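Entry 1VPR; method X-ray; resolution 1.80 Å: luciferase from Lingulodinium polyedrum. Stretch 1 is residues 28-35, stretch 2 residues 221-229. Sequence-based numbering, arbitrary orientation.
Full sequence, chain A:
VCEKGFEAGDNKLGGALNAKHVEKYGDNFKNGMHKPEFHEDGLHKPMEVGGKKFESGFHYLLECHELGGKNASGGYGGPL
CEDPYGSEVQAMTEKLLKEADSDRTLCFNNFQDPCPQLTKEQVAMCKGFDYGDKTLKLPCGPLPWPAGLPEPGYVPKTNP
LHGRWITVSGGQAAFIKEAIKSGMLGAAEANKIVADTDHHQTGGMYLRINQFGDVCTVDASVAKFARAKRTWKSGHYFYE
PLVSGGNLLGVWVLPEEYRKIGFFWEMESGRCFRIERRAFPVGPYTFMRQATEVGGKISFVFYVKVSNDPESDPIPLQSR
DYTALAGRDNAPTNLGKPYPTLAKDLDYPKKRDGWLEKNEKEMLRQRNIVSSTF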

ATOM      1  N   ASN A  28      -8.368  18.780  -3.164  1.00 34.50           N
ATOM      2  CA  ASN A  28      -8.316  17.349  -2.882  1.00 33.32           C
ATOM      3  C   ASN A  28      -6.972  16.876  -2.323  1.00 32.43           C
ATOM      4  O   ASN A  28      -6.920  15.893  -1.577  1.00 32.46           O
ATOM      5  CB  ASN A  28      -8.682  16.548  -4.141  1.00 31.24           C
ATOM      6  CG  ASN A  28     -10.178  16.527  -4.396  1.00 32.35           C
ATOM      7  OD1 ASN A  28     -10.935  17.230  -3.719  1.00 30.83           O
ATOM      8  ND2 ASN A  28     -10.616  15.721  -5.364  1.00 31.00           N
ATOM      9  N   PHE A  29      -5.900  17.587  -2.668  1.00 31.63           N
ATOM     10  CA  PHE A  29      -4.545  17.244  -2.212  1.00 32.95           C
ATOM     11  C   PHE A  29      -3.985  18.320  -1.288  1.00 34.08           C
ATOM     12  O   PHE A  29      -3.890  19.491  -1.678  1.00 32.98           O
ATOM     13  CB  PHE A  29      -3.603  17.089  -3.421  1.00 31.50           C
ATOM     14  CG  PHE A  29      -3.927  15.912  -4.301  1.00 31.63           C
ATOM     15  CD1 PHE A  29      -3.177  14.738  -4.221  1.00 31.47           C
ATOM     16  CD2 PHE A  29      -4.999  15.959  -5.186  1.00 29.09           C
ATOM     17  CE1 PHE A  29      -3.495  13.635  -5.007  1.00 29.74           C
ATOM     18  CE2 PHE A  29      -5.324  14.860  -5.976  1.00 30.65           C
ATOM     19  CZ  PHE A  29      -4.570  13.696  -5.886  1.00 30.80           C
ATOM     20  N   LYS A  30      -3.603  17.934  -0.073  1.00 34.40           N
ATOM     21  CA  LYS A  30      -3.057  18.907   0.875  1.00 36.93           C
ATOM     22  C   LYS A  30      -2.273  18.219   1.992  1.00 36.57           C
ATOM     23  O   LYS A  30      -2.623  17.119   2.411  1.00 37.24           O
ATOM     24  CB  LYS A  30      -4.189  19.748   1.488  1.00 37.70           C
ATOM     25  CG  LYS A  30      -4.973  19.041   2.585  1.00 40.35           C
ATOM     26  CD  LYS A  30      -5.515  17.719   2.075  1.00 42.64           C
ATOM     27  CE  LYS A  30      -5.967  16.815   3.200  1.00 44.03           C
ATOM     28  NZ  LYS A  30      -6.419  15.523   2.608  1.00 45.72           N
ATOM     29  N   ASN A  31      -1.222  18.883   2.469  1.00 36.86           N
ATOM     30  CA  ASN A  31      -0.368  18.358   3.538  1.00 36.31           C
ATOM     31  C   ASN A  31       0.144  16.941   3.261  1.00 35.43           C
ATOM     32  O   ASN A  31       0.358  16.147   4.182  1.00 35.37           O
ATOM     33  CB  ASN A  31      -1.117  18.411   4.870  1.00 38.78           C
ATOM     34  CG  ASN A  31      -1.318  19.840   5.357  1.00 41.53           C
ATOM     35  OD1 ASN A  31      -1.964  20.082   6.380  1.00 45.12           O
ATOM     36  ND2 ASN A  31      -0.755  20.797   4.623  1.00 42.63           N
ATOM     37  N   GLY A  32       0.353  16.646   1.982  1.00 33.83           N
ATOM     38  CA  GLY A  32       0.846  15.339   1.577  1.00 33.22           C
ATOM     39  C   GLY A  32      -0.237  14.274   1.493  1.00 31.28           C
ATOM     40  O   GLY A  32       0.073  13.120   1.177  1.00 30.13           O
HETATM   41  N   MSE A  33      -1.490  14.677   1.739  1.00 30.70           N
HETATM   42  CA  MSE A  33      -2.674  13.791   1.746  1.00 32.71           C
HETATM   43  C   MSE A  33      -3.649  13.986   0.569  1.00 31.77           C
HETATM   44  O   MSE A  33      -3.794  15.101   0.055  1.00 30.23           O
HETATM   45  CB  MSE A  33      -3.484  14.027   3.022  1.00 36.88           C
HETATM   46  CG  MSE A  33      -2.662  14.089   4.290  1.00 43.88           C
HETATM   47 SE   MSE A  33      -1.966  12.355   4.769  1.00 52.16          SE
HETATM   48  CE  MSE A  33      -3.541  11.772   5.754  1.00 45.20           C
ATOM     49  N   HIS A  34      -4.325  12.903   0.166  1.00 28.19           N
ATOM     50  CA  HIS A  34      -5.323  12.962  -0.910  1.00 26.23           C
ATOM     51  C   HIS A  34      -6.664  12.615  -0.284  1.00 26.58           C
ATOM     52  O   HIS A  34      -6.900  11.463   0.104  1.00 26.94           O
ATOM     53  CB  HIS A  34      -5.021  11.955  -2.026  1.00 22.74           C
ATOM     54  CG  HIS A  34      -6.022  11.977  -3.144  1.00 24.84           C
ATOM     55  ND1 HIS A  34      -6.204  10.910  -4.004  1.00 22.00           N
ATOM     56  CD2 HIS A  34      -6.894  12.937  -3.544  1.00 22.95           C
ATOM     57  CE1 HIS A  34      -7.149  11.213  -4.881  1.00 24.26           C
ATOM     58  NE2 HIS A  34      -7.582  12.435  -4.625  1.00 23.55           N
ATOM     59  N   LYS A  35      -7.535  13.613  -0.174  1.00 26.53           N
ATOM     60  CA  LYS A  35      -8.854  13.422   0.414  1.00 27.18           C
ATOM     61  C   LYS A  35      -9.940  13.954  -0.527  1.00 29.65           C
ATOM     62  O   LYS A  35     -10.336  15.120  -0.434  1.00 28.05           O
ATOM     63  CB  LYS A  35      -8.926  14.141   1.753  1.00 25.79           C
TER
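Stretch 2, residues 221-229: SVAKFARAK

Stretch 1 forms a tight β-hairpin, and stretch 2, an irregular segment for most of its length, runs past its second strand. The register fixes the direction: Gly32, Met33 and His34 lie nearest Ala228, Arg227 and Ala226 in turn, so the two segments run antiparallel here. Together they bury 353 Å² of surface.

At the start of the hairpin, Asn28 makes no contact with stretch 2; its carbonyl O instead accepts a hydrogen bond from Lys35 N at 2.7 Å, tying the two ends of stretch 1 together. Phe29, in the first strand, points its CA-to-CB bond sideways, yet the m rotamer brings the end of the ring nearer to stretch 2. There Phe29 CE1 meets Val222 CG2 at 3.8 Å, an apolar contact in which the methyl group lies at the ring edge, near the ring plane.

Lys30 and Asn31 stand clear of the partner segment. Lys30 opens the type I' turn that ends at Met33, closed by paired backbone hydrogen bonds, Lys30 N to Met33 O and Met33 N to Lys30 O, both 2.8 Å. Gly32 occupies the third position of this turn with a phi of 82°, a value that favours glycine. Its carbonyl reaches the second segment in two ways. Ala228 N donates a weak hydrogen bond to Gly32 O, long at 3.4 Å but nearly linear, and a water donates to Gly32 O at 2.8 Å while accepting from Lys229 N at 3.2 Å, which extends the link by one residue.

Met33, modelled as selenomethionine, pairs with Arg227 in a single β bridge, their CA atoms 4.8 Å apart. Both CA-to-CB bonds point sideways, and the side chains touch where Met33 SE approaches Arg227 CB to 4.0 Å. Met33 CA also makes a CA-H...O contact of 3.2 Å with Ala226 O. Ala226 O also accepts the hydrogen bond from His34 N at 2.7 Å, so this carbonyl receives two adjacent groups of the strand.

His34 is the residue of stretch 1 most covered by stretch 2, and its CA-to-CB bond points toward it. With chi1 at 180° (t), the imidazole reaches back to the beginning of the segment, where His34 ND1 donates to Val222 O at 2.7 Å with the acceptor at the ring edge. Backbone and side chain of this one residue thus hold two carbonyls four residues apart. Lys35, modelled only to CB, makes no contact with stretch 2.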

ATOM      1  N   SER A 221       0.699   4.798  -4.858  1.00 16.05           N
ATOM      2  CA  SER A 221      -0.350   5.507  -5.589  1.00 16.27           C
ATOM      3  C   SER A 221      -1.362   6.247  -4.732  1.00 17.23           C
ATOM      4  O   SER A 221      -1.964   5.663  -3.811  1.00 16.93           O
ATOM      5  CB  SER A 221      -1.099   4.520  -6.492  1.00 19.84           C
ATOM      6  OG  SER A 221      -2.236   5.116  -7.112  1.00 22.74           O
ATOM      7  N   VAL A 222      -1.571   7.526  -5.043  1.00 17.29           N
ATOM      8  CA  VAL A 222      -2.565   8.308  -4.311  1.00 16.72           C
ATOM      9  C   VAL A 222      -3.969   8.001  -4.859  1.00 16.74           C
ATOM     10  O   VAL A 222      -4.973   8.491  -4.355  1.00 17.38           O
ATOM     11  CB  VAL A 222      -2.263   9.821  -4.358  1.00 17.40           C
ATOM     12  CG1 VAL A 222      -1.060  10.110  -3.454  1.00 16.98           C
ATOM     13  CG2 VAL A 222      -1.983  10.282  -5.796  1.00 16.94           C
ATOM     14  N   ALA A 223      -4.041   7.162  -5.882  1.00 16.91           N
ATOM     15  CA  ALA A 223      -5.336   6.772  -6.401  1.00 16.33           C
ATOM     16  C   ALA A 223      -5.909   5.759  -5.404  1.00 18.46           C
ATOM     17  O   ALA A 223      -7.128   5.528  -5.359  1.00 19.70           O
ATOM     18  CB  ALA A 223      -5.175   6.119  -7.751  1.00 15.64           C
ATOM     19  N   LYS A 224      -5.030   5.165  -4.595  1.00 15.50           N
ATOM     20  CA  LYS A 224      -5.431   4.140  -3.623  1.00 14.50           C
ATOM     21  C   LYS A 224      -5.220   4.551  -2.160  1.00 13.84           C
ATOM     22  O   LYS A 224      -6.110   4.393  -1.314  1.00 15.10           O
ATOM     23  CB  LYS A 224      -4.648   2.843  -3.909  1.00 15.02           C
ATOM     24  CG  LYS A 224      -4.842   2.289  -5.329  1.00 17.65           C
ATOM     25  CD  LYS A 224      -3.909   1.111  -5.686  1.00 15.84           C
ATOM     26  CE  LYS A 224      -3.989  -0.031  -4.666  1.00 17.31           C
ATOM     27  NZ  LYS A 224      -5.336  -0.680  -4.589  1.00 12.13           N
ATOM     28  N   PHE A 225      -4.034   5.073  -1.868  1.00 13.22           N
ATOM     29  CA  PHE A 225      -3.675   5.495  -0.523  1.00 13.82           C
ATOM     30  C   PHE A 225      -3.770   7.010  -0.354  1.00 16.26           C
ATOM     31  O   PHE A 225      -3.298   7.773  -1.219  1.00 16.23           O
ATOM     32  CB  PHE A 225      -2.242   5.022  -0.202  1.00 11.54           C
ATOM     33  CG  PHE A 225      -2.070   3.527  -0.296  1.00 11.08           C
ATOM     34  CD1 PHE A 225      -1.604   2.933  -1.470  1.00 12.53           C
ATOM     35  CD2 PHE A 225      -2.451   2.712   0.764  1.00 12.20           C
ATOM     36  CE1 PHE A 225      -1.531   1.542  -1.587  1.00 13.37           C
ATOM     37  CE2 PHE A 225      -2.387   1.322   0.661  1.00 12.23           C
ATOM     38  CZ  PHE A 225      -1.927   0.736  -0.512  1.00 12.55           C
ATOM     39  N   ALA A 226      -4.345   7.442   0.769  1.00 14.59           N
ATOM     40  CA  ALA A 226      -4.494   8.871   1.028  1.00 14.82           C
ATOM     41  C   ALA A 226      -3.134   9.525   1.264  1.00 15.77           C
ATOM     42  O   ALA A 226      -2.955  10.682   0.936  1.00 15.24           O
ATOM     43  CB  ALA A 226      -5.429   9.108   2.228  1.00 17.34           C
ATOM     44  N   ARG A 227      -2.161   8.784   1.796  1.00 13.45           N
ATOM     45  CA  ARG A 227      -0.837   9.366   2.024  1.00 16.63           C
ATOM     46  C   ARG A 227       0.112   8.972   0.880  1.00 15.66           C
ATOM     47  O   ARG A 227       0.277   7.795   0.573  1.00 14.60           O
ATOM     48  CB  ARG A 227      -0.298   8.933   3.413  1.00 18.23           C
ATOM     49  CG  ARG A 227       1.152   9.334   3.696  1.00 23.70           C
ATOM     50  CD  ARG A 227       1.509   9.373   5.179  1.00 24.10           C
ATOM     51  NE  ARG A 227       0.724   8.473   6.016  1.00 28.82           N
ATOM     52  CZ  ARG A 227       0.431   8.730   7.294  1.00 30.06           C
ATOM     53  NH1 ARG A 227       0.865   9.862   7.854  1.00 32.24           N
ATOM     54  NH2 ARG A 227      -0.301   7.878   8.016  1.00 23.45           N
ATOM     55  N   ALA A 228       0.718   9.967   0.243  1.00 15.09           N
ATOM     56  CA  ALA A 228       1.607   9.714  -0.881  1.00 13.02           C
ATOM     57  C   ALA A 228       2.896   9.015  -0.467  1.00 14.58           C
ATOM     58  O   ALA A 228       3.396   8.137  -1.177  1.00 13.48           O
ATOM     59  CB  ALA A 228       1.946  11.062  -1.588  1.00 14.25           C
ATOM     60  N   LYS A 229       3.423   9.407   0.685  1.00 13.29           N
ATOM     61  CA  LYS A 229       4.691   8.876   1.184  1.00 16.88           C
ATOM     62  C   LYS A 229       4.623   8.414   2.629  1.00 16.91           C
ATOM     63  O   LYS A 229       4.079   9.137   3.483  1.00 16.77           O
ATOM     64  CB  LYS A 229       5.755   9.975   1.115  1.00 15.55           C
ATOM     65  CG  LYS A 229       5.915  10.602  -0.258  1.00 20.05           C
ATOM     66  CD  LYS A 229       6.857  11.814  -0.263  1.00 18.37           C
ATOM     67  CE  LYS A 229       8.252  11.428   0.157  1.00 18.17           C
ATOM     68  NZ  LYS A 229       8.964  10.771  -0.963  1.00 17.20           N
TER
HETATM   69  O   HOH W   1       2.680  12.304   1.828  1.00 19.69           O